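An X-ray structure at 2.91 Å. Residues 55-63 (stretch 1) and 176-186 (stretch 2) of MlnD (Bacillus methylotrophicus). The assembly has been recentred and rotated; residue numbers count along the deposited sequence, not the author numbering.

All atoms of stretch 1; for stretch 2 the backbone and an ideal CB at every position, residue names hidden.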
# COMPACT_ATOMS: atom_id res chain seq x y z
N THR A 55 1.10 1.55 -20.84
CA THR A 55 2.41 1.63 -21.47
C THR A 55 2.29 1.18 -22.92
O THR A 55 1.48 0.31 -23.26
CB THR A 55 3.43 0.75 -20.75
OG1 THR A 55 3.28 -0.60 -21.19
CG2 THR A 55 3.25 0.80 -19.24
N GLY A 56 3.12 1.76 -23.78
CA GLY A 56 2.98 1.46 -25.20
C GLY A 56 3.84 0.29 -25.63
O GLY A 56 4.15 0.14 -26.81
N LEU A 57 4.17 -0.57 -24.68
CA LEU A 57 5.23 -1.55 -24.83
C LEU A 57 4.62 -2.93 -25.04
O LEU A 57 3.94 -3.45 -24.15
CB LEU A 57 6.14 -1.55 -23.60
CG LEU A 57 6.53 -0.18 -23.03
CD1 LEU A 57 7.04 -0.32 -21.61
CD2 LEU A 57 7.57 0.52 -23.89
N TYR A 58 4.86 -3.51 -26.22
CA TYR A 58 4.42 -4.87 -26.51
C TYR A 58 5.42 -5.55 -27.43
O TYR A 58 6.15 -4.89 -28.17
CB TYR A 58 3.01 -4.88 -27.14
CG TYR A 58 2.88 -4.08 -28.41
CD1 TYR A 58 3.25 -4.62 -29.64
CD2 TYR A 58 2.38 -2.79 -28.38
CE1 TYR A 58 3.13 -3.88 -30.80
CE2 TYR A 58 2.25 -2.04 -29.54
CZ TYR A 58 2.63 -2.59 -30.75
OH TYR A 58 2.51 -1.85 -31.90
N ILE A 59 5.45 -6.88 -27.36
CA ILE A 59 6.19 -7.70 -28.32
C ILE A 59 5.22 -8.72 -28.90
O ILE A 59 4.15 -8.98 -28.35
CB ILE A 59 7.42 -8.41 -27.72
CG1 ILE A 59 7.03 -9.37 -26.59
CG2 ILE A 59 8.42 -7.39 -27.18
CD1 ILE A 59 8.13 -10.38 -26.25
N LYS A 60 5.62 -9.29 -30.03
CA LYS A 60 4.90 -10.39 -30.66
C LYS A 60 5.90 -11.48 -31.03
O LYS A 60 7.03 -11.17 -31.41
CB LYS A 60 4.15 -9.94 -31.92
CG LYS A 60 3.38 -8.63 -31.76
CD LYS A 60 2.72 -8.22 -33.07
CE LYS A 60 1.85 -6.98 -32.91
NZ LYS A 60 1.18 -6.57 -34.17
N THR A 61 5.49 -12.73 -30.89
CA THR A 61 6.30 -13.86 -31.33
C THR A 61 5.48 -14.76 -32.23
O THR A 61 4.25 -14.70 -32.24
CB THR A 61 6.87 -14.67 -30.16
OG1 THR A 61 5.80 -15.31 -29.45
CG2 THR A 61 7.64 -13.76 -29.23
N LYS A 62 6.18 -15.58 -33.01
CA LYS A 62 5.50 -16.56 -33.86
C LYS A 62 4.73 -17.60 -33.05
O LYS A 62 3.89 -18.30 -33.62
CB LYS A 62 6.53 -17.23 -34.77
CG LYS A 62 7.64 -17.94 -34.02
CD LYS A 62 8.71 -18.47 -34.97
CE LYS A 62 9.92 -18.98 -34.21
NZ LYS A 62 10.90 -19.68 -35.10
N TYR A 63 5.00 -17.71 -31.75
CA TYR A 63 4.30 -18.68 -30.92
C TYR A 63 2.94 -18.19 -30.43
O TYR A 63 2.15 -19.00 -29.93
CB TYR A 63 5.15 -19.05 -29.70
CG TYR A 63 6.50 -19.63 -30.03
CD1 TYR A 63 6.61 -20.93 -30.51
CD2 TYR A 63 7.65 -18.89 -29.86
CE1 TYR A 63 7.85 -21.47 -30.81
CE2 TYR A 63 8.89 -19.42 -30.15
CZ TYR A 63 8.98 -20.71 -30.63
OH TYR A 63 10.22 -21.23 -30.92
N UNK A 176 12.35 -12.19 -38.98
CA UNK A 176 12.49 -13.47 -39.66
C UNK A 176 12.80 -14.61 -38.68
O UNK A 176 12.59 -15.77 -39.03
CB UNK A 176 13.59 -13.38 -40.72
N UNK A 177 13.29 -14.29 -37.49
CA UNK A 177 13.43 -15.27 -36.42
C UNK A 177 12.15 -15.42 -35.60
O UNK A 177 12.08 -16.30 -34.73
CB UNK A 177 14.59 -14.88 -35.50
N UNK A 178 11.15 -14.59 -35.85
CA UNK A 178 9.88 -14.67 -35.16
C UNK A 178 9.70 -13.70 -34.01
O UNK A 178 8.90 -13.98 -33.12
CB UNK A 178 9.69 -16.09 -34.64
N UNK A 179 10.41 -12.57 -34.02
CA UNK A 179 10.29 -11.56 -32.98
C UNK A 179 10.03 -10.21 -33.62
O UNK A 179 10.77 -9.80 -34.52
CB UNK A 179 11.55 -11.51 -32.11
N UNK A 180 9.00 -9.53 -33.15
CA UNK A 180 8.77 -8.14 -33.51
C UNK A 180 8.33 -7.39 -32.26
O UNK A 180 7.98 -7.99 -31.25
CB UNK A 180 7.73 -8.02 -34.62
N UNK A 181 8.36 -6.07 -32.35
CA UNK A 181 8.12 -5.25 -31.17
C UNK A 181 7.67 -3.86 -31.61
O UNK A 181 7.87 -3.45 -32.76
CB UNK A 181 9.37 -5.17 -30.30
N UNK A 182 7.04 -3.16 -30.67
CA UNK A 182 6.63 -1.78 -30.87
C UNK A 182 7.84 -0.87 -31.03
O UNK A 182 8.92 -1.12 -30.49
CB UNK A 182 5.76 -1.31 -29.70
N UNK A 183 7.65 0.22 -31.79
CA UNK A 183 8.75 1.16 -32.01
C UNK A 183 9.30 1.69 -30.70
O UNK A 183 10.47 2.08 -30.62
CB UNK A 183 8.29 2.33 -32.89
N UNK A 184 8.46 1.72 -29.66
CA UNK A 184 8.91 2.14 -28.34
C UNK A 184 9.97 1.21 -27.76
O UNK A 184 10.61 1.58 -26.77
CB UNK A 184 7.72 2.22 -27.39
N UNK A 185 10.18 0.04 -28.35
CA UNK A 185 11.20 -0.90 -27.91
C UNK A 185 12.30 -1.10 -28.95
O UNK A 185 13.09 -2.05 -28.84
CB UNK A 185 10.55 -2.25 -27.58
N UNK A 186 12.37 -0.23 -29.96
CA UNK A 186 13.37 -0.33 -31.01
C UNK A 186 14.45 0.72 -30.75
O UNK A 186 14.47 1.81 -31.31
CB UNK A 186 12.74 -0.15 -32.39

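Position 176 is helical, and its CB has nothing of stretch 1 within 5.5 Å. The residue is Glu-176, which makes no contact across. Position 177 is similar: the CB points sideways and reaches nothing, so many residues would suit. It is Phe-177, whose ring leads away; its backbone O lies 3.5 Å from Lys-62 CE.

Position 178 has phi 99° and psi 25°. An ideal CB would sit 2.6 Å from Lys-62 CD, a clash, and would also jam against the preceding carbonyl O. Only glycine fits well. Gly-178 ends the helix in a Schellman motif. Its O accepts a hydrogen bond from Lys-62 N at 3.2 Å.

Position 179 is extended and pairs with Thr-61. Its CB lies on the sheet face that carries Ile-59 and Thr-61, 5.3 Å from Thr-61 CG2. Aliphatic or aromatic groups would suit this face. Tyr-179 is found, and its CE2 lies 3.9 Å from Ile-59 CG2.

Position 180 pairs with Lys-60 on the other face. Lys-60 N bonds 180 O at 3.0 Å, and 180 N bonds Lys-60 O at 3.1 Å. The Lys-60 chain leads away, so small, polar or acidic residues could fit. Ser-180 is small; its OG lies 3.6 Å from Lys-60 CB.

Position 181 pairs with Ile-59, with CA atoms 4.2 Å apart. Its CB is 3.9 Å from Ile-59 CG2, favouring a compact, fairly apolar residue such as Ala, Val or Cys; Ser would also fit by size. The residue is Cys-181, whose CB packs on that methyl.

Position 182 points toward stretch 1. Its CB sits 3.5 Å from Tyr-58 CZ and 3.6 Å from Gly-56 O, so space is tight. Ala, Ser or Cys would suit, and a hydroxyl could use the donor Tyr-58 N. Ser-182 OG accepts a weak bond from Tyr-58 N at 3.5 Å. Its CB makes a CH-pi contact over the ring face, 3.6 Å from the Tyr-58 centroid. Ser-182 N also bonds Tyr-58 O at 3.2 Å.

Position 183 points away, and polar residues would suit. It is Asp-183.

Position 184 points toward Gly-56 O and Leu-57 CD2. A small polar or apolar residue would do. Ser-184 OG hydrogen-bonds Ser-182 OG at 2.7 Å and lies 3.1 Å from Gly-56 O.

Position 185 faces Leu-57 and Ile-59, so a medium aliphatic fits. Leu-185 CD1 lies 4.2 Å from Leu-57 CB and 4.1 Å from Ile-59 CG2.

Position 186 is out of reach. It is Lys-186.

Stretch 2 176-186: EFGYSCSDSLK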
# COMPACT_ATOMS: atom_id res chain seq x y z
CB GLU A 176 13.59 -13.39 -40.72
CG GLU A 176 13.28 -12.43 -41.86
CD GLU A 176 14.47 -12.20 -42.77
OE1 GLU A 176 15.57 -12.67 -42.44
OE2 GLU A 176 14.30 -11.54 -43.81
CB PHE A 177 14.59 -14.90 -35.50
CG PHE A 177 15.94 -14.94 -36.17
CD1 PHE A 177 16.22 -15.87 -37.15
CD2 PHE A 177 16.93 -14.04 -35.81
CE1 PHE A 177 17.46 -15.91 -37.76
CE2 PHE A 177 18.17 -14.07 -36.42
CZ PHE A 177 18.43 -15.01 -37.40
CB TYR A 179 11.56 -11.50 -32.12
CG TYR A 179 11.64 -10.30 -31.20
CD1 TYR A 179 12.14 -9.08 -31.65
CD2 TYR A 179 11.23 -10.39 -29.87
CE1 TYR A 179 12.21 -7.99 -30.80
CE2 TYR A 179 11.31 -9.30 -29.03
CZ TYR A 179 11.80 -8.10 -29.50
OH TYR A 179 11.89 -7.02 -28.66
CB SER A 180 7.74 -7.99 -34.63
OG SER A 180 6.47 -8.47 -34.23
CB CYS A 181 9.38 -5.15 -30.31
SG CYS A 181 10.76 -4.28 -31.08
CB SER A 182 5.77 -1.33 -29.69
OG SER A 182 6.50 -1.41 -28.47
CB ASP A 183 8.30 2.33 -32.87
CG ASP A 183 7.91 1.92 -34.27
OD1 ASP A 183 8.20 0.76 -34.66
OD2 ASP A 183 7.32 2.76 -34.99
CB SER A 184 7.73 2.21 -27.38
OG SER A 184 7.09 0.95 -27.30
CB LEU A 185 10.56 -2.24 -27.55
CG LEU A 185 9.73 -2.24 -26.27
CD1 LEU A 185 8.77 -3.41 -26.25
CD2 LEU A 185 10.65 -2.29 -25.08
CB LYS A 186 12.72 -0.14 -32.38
CG LYS A 186 11.92 -1.35 -32.83
CD LYS A 186 11.57 -1.25 -34.29
CE LYS A 186 10.47 -2.23 -34.64
NZ LYS A 186 10.43 -2.50 -36.11
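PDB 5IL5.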